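Local coordinates for protein pyrethroid hydrolase (Sphingobium faniae, PDB 5Y57) that hydrolyses pyrethroid insecticides such as cypermethrin and permethrin, cleaving the ester into its alcohol and cyclopropanecarboxylic acid, at residues I73-S78 with I99-V104; Y196-D201 with V223-A228. One frame throughout, in Å; residues are numbered along the deposited sequence.

Interaction 1 (I73-S78 with I99-V104); sequences ILLGHS and IYLTAV. With PMS (phenylmethanesulfonic acid), chain G.
Leu75 packs against Ile99 and Leu101 on the face of the sheet that also carries His77. With its CG anti to the backbone N (chi1 179°), Leu75 brings CD1 to 3.7 Å from Ile99 CG2, while its CD2 lies 4.0 Å from Leu101 CD2; helix 237-248 covers this face through Ile244. Cutting this leucine back to an alanine removes CG and both methyls and would probably leave a gap between Ile99, Leu101 and Ile244.

Backbone hydrogen bonds hold the two parallel strands: Ile99 N to Leu74 O (2.7 Å), Gly76 N to Ile99 O (2.8 Å) and Leu101 N to Gly76 O (2.9 Å). Beyond His77 the pairing weakens, since Ser78 N makes two weak bonds, to Leu101 O and Thr102 O, and it tightens again where Val104 N reaches Ser78 O (2.9 Å) from above the carbonyl plane. Ala103 CB sits 3.4 Å from Gly76 O.

His77 lays its CD2 beside the methyl of Thr102, whose hydroxyl bonds Asp202, while its NE2 bonds the carbonyl of His230.

Ser78, with a positive phi (55°), carries OG bonded covalently to the sulfur of phenylmethanesulfonic acid (1.6 Å); the ligand is also hydrogen-bonded to the backbone N of Ala12 and Leu79, consistent with an oxyanion hole. This strained strand-to-helix turn fits the nucleophile elbow of the alpha/beta hydrolase fold.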
loop_
_atom_site.group_PDB
_atom_site.type_symbol
_atom_site.label_atom_id
_atom_site.label_comp_id
_atom_site.label_asym_id
_atom_site.label_seq_id
_atom_site.Cartn_x
_atom_site.Cartn_y
_atom_site.Cartn_z
ATOM N N ILE A 73 -0.371 6.796 11.919
ATOM C CA ILE A 73 0.389 6.819 10.672
ATOM C C ILE A 73 -0.182 5.732 9.761
ATOM O O ILE A 73 -0.343 4.583 10.183
ATOM C CB ILE A 73 1.890 6.588 10.927
ATOM C CG1 ILE A 73 2.456 7.646 11.888
ATOM C CG2 ILE A 73 2.659 6.567 9.614
ATOM C CD1 ILE A 73 2.521 9.046 11.304
ATOM N N LEU A 74 -0.502 6.092 8.523
ATOM C CA LEU A 74 -1.007 5.126 7.553
ATOM C C LEU A 74 0.090 4.852 6.543
ATOM O O LEU A 74 0.615 5.785 5.911
ATOM C CB LEU A 74 -2.274 5.635 6.870
ATOM C CG LEU A 74 -3.421 6.114 7.774
ATOM C CD1 LEU A 74 -4.651 6.494 6.949
ATOM C CD2 LEU A 74 -3.760 5.059 8.862
ATOM N N LEU A 75 0.481 3.591 6.441
ATOM C CA LEU A 75 1.358 3.129 5.382
ATOM C C LEU A 75 0.548 2.267 4.424
ATOM O O LEU A 75 -0.196 1.371 4.852
ATOM C CB LEU A 75 2.547 2.340 5.942
ATOM C CG LEU A 75 3.578 1.752 4.981
ATOM C CD1 LEU A 75 4.907 1.559 5.689
ATOM C CD2 LEU A 75 3.130 0.402 4.386
ATOM N N GLY A 76 0.707 2.528 3.151
ATOM C CA GLY A 76 0.138 1.689 2.109
ATOM C C GLY A 76 1.271 1.099 1.298
ATOM O O GLY A 76 2.286 1.766 1.074
ATOM N N HIS A 77 1.127 -0.168 0.917
ATOM C CA HIS A 77 2.079 -0.797 0.006
ATOM C C HIS A 77 1.404 -1.056 -1.337
ATOM O O HIS A 77 0.280 -1.581 -1.385
ATOM C CB HIS A 77 2.645 -2.099 0.569
ATOM C CG HIS A 77 3.417 -2.908 -0.431
ATOM N ND1 HIS A 77 2.919 -4.071 -0.985
ATOM C CD2 HIS A 77 4.638 -2.725 -0.988
ATOM C CE1 HIS A 77 3.802 -4.578 -1.823
ATOM N NE2 HIS A 77 4.841 -3.763 -1.869
ATOM N N SER A 78 2.123 -0.800 -2.433
ATOM C CA SER A 78 1.644 -1.143 -3.776
ATOM C C SER A 78 0.283 -0.484 -3.948
ATOM O O SER A 78 0.181 0.738 -3.746
ATOM C CB SER A 78 1.658 -2.676 -3.914
ATOM O OG SER A 78 1.600 -3.137 -5.250
ATOM N N ILE A 99 2.463 7.185 4.574
ATOM C CA ILE A 99 3.642 6.540 4.028
ATOM C C ILE A 99 3.244 5.721 2.809
ATOM O O ILE A 99 2.488 4.741 2.925
ATOM C CB ILE A 99 4.349 5.643 5.037
ATOM C CG1 ILE A 99 4.818 6.427 6.259
ATOM C CG2 ILE A 99 5.535 4.987 4.387
ATOM C CD1 ILE A 99 5.679 5.531 7.137
ATOM N N TYR A 100 3.811 6.076 1.674
ATOM C CA TYR A 100 3.621 5.361 0.412
ATOM C C TYR A 100 4.856 4.494 0.168
ATOM O O TYR A 100 5.917 4.981 -0.228
ATOM C CB TYR A 100 3.378 6.350 -0.724
ATOM C CG TYR A 100 2.111 7.133 -0.553
ATOM C CD1 TYR A 100 2.069 8.244 0.276
ATOM C CD2 TYR A 100 0.950 6.755 -1.201
ATOM C CE1 TYR A 100 0.917 8.960 0.450
ATOM C CE2 TYR A 100 -0.219 7.464 -1.022
ATOM C CZ TYR A 100 -0.225 8.566 -0.192
ATOM O OH TYR A 100 -1.366 9.304 -0.025
ATOM N N LEU A 101 4.716 3.206 0.405
ATOM C CA LEU A 101 5.806 2.255 0.248
ATOM C C LEU A 101 5.710 1.557 -1.103
ATOM O O LEU A 101 4.916 0.617 -1.252
ATOM C CB LEU A 101 5.747 1.221 1.367
ATOM C CG LEU A 101 6.743 0.065 1.334
ATOM C CD1 LEU A 101 8.126 0.625 1.085
ATOM C CD2 LEU A 101 6.680 -0.538 2.727
ATOM N N THR A 102 6.595 1.927 -2.035
ATOM C CA THR A 102 6.466 1.646 -3.474
ATOM C C THR A 102 4.991 1.473 -3.833
ATOM O O THR A 102 4.508 0.417 -4.277
ATOM C CB THR A 102 7.385 0.491 -3.897
ATOM O OG1 THR A 102 7.438 0.413 -5.328
ATOM C CG2 THR A 102 6.980 -0.881 -3.267
ATOM N N ALA A 103 4.253 2.533 -3.571
ATOM C CA ALA A 103 2.807 2.504 -3.537
ATOM C C ALA A 103 2.261 3.478 -4.567
ATOM O O ALA A 103 2.967 4.362 -5.049
ATOM C CB ALA A 103 2.282 2.863 -2.140
ATOM N N VAL A 104 0.978 3.320 -4.875
ATOM C CA VAL A 104 0.311 4.168 -5.849
ATOM C C VAL A 104 -0.020 5.494 -5.175
ATOM O O VAL A 104 -0.866 5.567 -4.282
ATOM C CB VAL A 104 -0.940 3.488 -6.420
ATOM C CG1 VAL A 104 -1.566 4.356 -7.466
ATOM C CG2 VAL A 104 -0.558 2.171 -7.028
HETATM C C PMS G . 0.627 -3.396 -7.413
HETATM S S PMS G . 0.510 -4.068 -5.881
HETATM C C1 PMS G . -0.154 -4.023 -8.547
HETATM C C2 PMS G . -0.577 -5.341 -8.495
HETATM C C3 PMS G . -1.297 -5.882 -9.559
HETATM C C4 PMS G . -1.584 -5.098 -10.661
HETATM C C5 PMS G . -1.161 -3.771 -10.703
HETATM C C6 PMS G . -0.437 -3.233 -9.655
HETATM O O2S PMS G . -0.738 -3.869 -5.210
HETATM O O1S PMS G . 0.953 -5.427 -5.757
#

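Interaction 2 (Y196-D201 with V223-A228); sequences YIEALD and VVSLPA
Ile197 and Val224 run alongside each other on one face of the sheet. Val224 CG2, placed between its backbone N and carbonyl carbon (chi1 of CG1 -45°), presses on Ile197 CG1 at 3.5 Å, tighter than usual for two carbons. The other branch of Ile197, CG2, touches Leu226 CD1 at 3.7 Å, the two side chains meeting at a slant, and Leu240 of helix 237-248 touches both Ile197 and Leu226, covering these two.

On the reverse face, Glu198 makes the main polar contact. Its side chain runs out extended beyond CG, and the hydroxyl of Ser225 donates to its OE1 (2.9 Å) from well above the carboxylate plane, 52° out of it. The second oxygen, OE2, rests against Val223 CG1 and is gripped from helix 207-216 by a salt bridge to Arg211 and a hydrogen bond to Gln214. Partners at both oxygens should restrict rotation of the carboxylate, and the arginine probably favours its charged form.

Backbone bonds join the parallel strands through Val224 N to Tyr196 O (3.0 Å), Glu198 N to Val224 O (2.8 Å) and Leu226 N to Glu198 O (2.9 Å). The pairing continues past the strand ends: Leu200 N bonds Leu226 O, an oxygen that Leu200 CG and CD1 also approach. Pro227 centres an inverse gamma turn, after which Ala228 O accepts Asp201 N at 2.7 Å.

This is the parallel outer pair of a beta-alpha-beta unit, strands 194-199 and 222-226 joined through helix 207-216. In the alpha/beta hydrolase fold the loops following these strands bear the acid and the histidine of the charge relay, here probably Asp202 and His230.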
loop_
_atom_site.group_PDB
_atom_site.type_symbol
_atom_site.label_atom_id
_atom_site.label_comp_id
_atom_site.label_asym_id
_atom_site.label_seq_id
_atom_site.Cartn_x
_atom_site.Cartn_y
_atom_site.Cartn_z
ATOM N N TYR A 196 7.320 9.135 0.701
ATOM C CA TYR A 196 7.425 8.052 -0.267
ATOM C C TYR A 196 8.693 7.267 0.025
ATOM O O TYR A 196 9.789 7.839 0.033
ATOM C CB TYR A 196 7.443 8.563 -1.714
ATOM C CG TYR A 196 6.985 7.504 -2.708
ATOM C CD1 TYR A 196 7.865 6.569 -3.209
ATOM C CD2 TYR A 196 5.662 7.443 -3.124
ATOM C CE1 TYR A 196 7.455 5.612 -4.104
ATOM C CE2 TYR A 196 5.239 6.493 -4.021
ATOM C CZ TYR A 196 6.137 5.579 -4.511
ATOM O OH TYR A 196 5.696 4.633 -5.407
ATOM N N ILE A 197 8.540 5.972 0.299
ATOM C CA ILE A 197 9.665 5.051 0.458
ATOM C C ILE A 197 9.809 4.308 -0.857
ATOM O O ILE A 197 8.982 3.447 -1.185
ATOM C CB ILE A 197 9.464 4.075 1.635
ATOM C CG1 ILE A 197 9.235 4.825 2.945
ATOM C CG2 ILE A 197 10.666 3.128 1.773
ATOM C CD1 ILE A 197 9.216 3.909 4.212
ATOM N N GLU A 198 10.843 4.663 -1.618
ATOM C CA GLU A 198 11.125 4.062 -2.912
ATOM C C GLU A 198 11.717 2.676 -2.734
ATOM O O GLU A 198 12.475 2.414 -1.797
ATOM C CB GLU A 198 12.125 4.897 -3.728
ATOM C CG GLU A 198 11.593 6.164 -4.358
ATOM C CD GLU A 198 12.714 7.026 -4.956
ATOM O OE1 GLU A 198 13.910 6.677 -4.830
ATOM O OE2 GLU A 198 12.388 8.065 -5.543
ATOM N N ALA A 199 11.395 1.798 -3.674
ATOM C CA ALA A 199 12.026 0.488 -3.773
ATOM C C ALA A 199 12.801 0.500 -5.082
ATOM O O ALA A 199 12.213 0.316 -6.154
ATOM C CB ALA A 199 10.986 -0.625 -3.709
ATOM N N LEU A 200 14.120 0.713 -4.985
ATOM C CA LEU A 200 14.920 1.052 -6.158
ATOM C C LEU A 200 14.870 -0.034 -7.220
ATOM O O LEU A 200 14.871 0.276 -8.415
ATOM C CB LEU A 200 16.367 1.344 -5.745
ATOM C CG LEU A 200 16.530 2.636 -4.938
ATOM C CD1 LEU A 200 17.764 2.654 -4.085
ATOM C CD2 LEU A 200 16.577 3.786 -5.904
ATOM N N ASP A 201 14.782 -1.303 -6.817
ATOM C CA ASP A 201 14.907 -2.409 -7.754
ATOM C C ASP A 201 13.586 -3.111 -8.040
ATOM O O ASP A 201 13.603 -4.253 -8.497
ATOM C CB ASP A 201 15.937 -3.425 -7.256
ATOM C CG ASP A 201 17.321 -2.821 -7.075
ATOM O OD1 ASP A 201 17.605 -1.759 -7.659
ATOM O OD2 ASP A 201 18.149 -3.423 -6.352
ATOM N N VAL A 223 11.147 11.850 0.604
ATOM C CA VAL A 223 11.549 10.602 -0.038
ATOM C C VAL A 223 12.650 9.942 0.770
ATOM O O VAL A 223 13.646 10.583 1.117
ATOM C CB VAL A 223 12.032 10.815 -1.486
ATOM C CG1 VAL A 223 12.194 9.467 -2.206
ATOM C CG2 VAL A 223 11.090 11.709 -2.223
ATOM N N VAL A 224 12.476 8.664 1.054
ATOM C CA VAL A 224 13.581 7.793 1.411
ATOM C C VAL A 224 13.635 6.686 0.364
ATOM O O VAL A 224 12.606 6.242 -0.164
ATOM C CB VAL A 224 13.446 7.220 2.845
ATOM C CG1 VAL A 224 13.037 8.292 3.805
ATOM C CG2 VAL A 224 12.450 6.130 2.885
ATOM N N SER A 225 14.844 6.246 0.052
ATOM C CA SER A 225 15.074 5.215 -0.951
ATOM C C SER A 225 15.650 3.964 -0.293
ATOM O O SER A 225 16.489 4.057 0.614
ATOM C CB SER A 225 16.023 5.740 -2.029
ATOM O OG SER A 225 15.556 6.990 -2.498
ATOM N N LEU A 226 15.173 2.789 -0.731
ATOM C CA LEU A 226 15.746 1.556 -0.225
ATOM C C LEU A 226 16.225 0.687 -1.376
ATOM O O LEU A 226 15.580 0.644 -2.429
ATOM C CB LEU A 226 14.736 0.751 0.608
ATOM C CG LEU A 226 13.939 1.324 1.770
ATOM C CD1 LEU A 226 12.926 0.254 2.231
ATOM C CD2 LEU A 226 14.845 1.629 2.892
ATOM N N PRO A 227 17.309 -0.063 -1.187
ATOM C CA PRO A 227 17.815 -0.966 -2.225
ATOM C C PRO A 227 17.066 -2.287 -2.320
ATOM O O PRO A 227 17.667 -3.353 -2.369
ATOM C CB PRO A 227 19.273 -1.177 -1.809
ATOM C CG PRO A 227 19.349 -0.799 -0.349
ATOM C CD PRO A 227 18.038 -0.224 0.083
ATOM N N ALA A 228 15.738 -2.210 -2.373
ATOM C CA ALA A 228 14.866 -3.375 -2.350
ATOM C C ALA A 228 14.142 -3.513 -3.679
ATOM O O ALA A 228 14.114 -2.595 -4.497
ATOM C CB ALA A 228 13.832 -3.280 -1.228
#

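Interactions 1 and 2 lie in one six-stranded parallel sheet, their centres about 11 Å apart, and follow each other along the chain. Interaction 1 pairs the central strands 71-77 and 95-101; interaction 2 pairs 194-199 with the edge strand 222-226. Strands 95-101 and 194-199 are neighbours, so the two contacts meet directly: Tyr100 O probably accepts a hydrogen bond from Ile197 N, and Tyr196 OH probably bonds Ala103 O at 2.8 Å. All four strands end on the active-site side. Ser78, the probable nucleophile, therefore comes near the probable relay residues Asp202 and His230, which follow the segments of interaction 2.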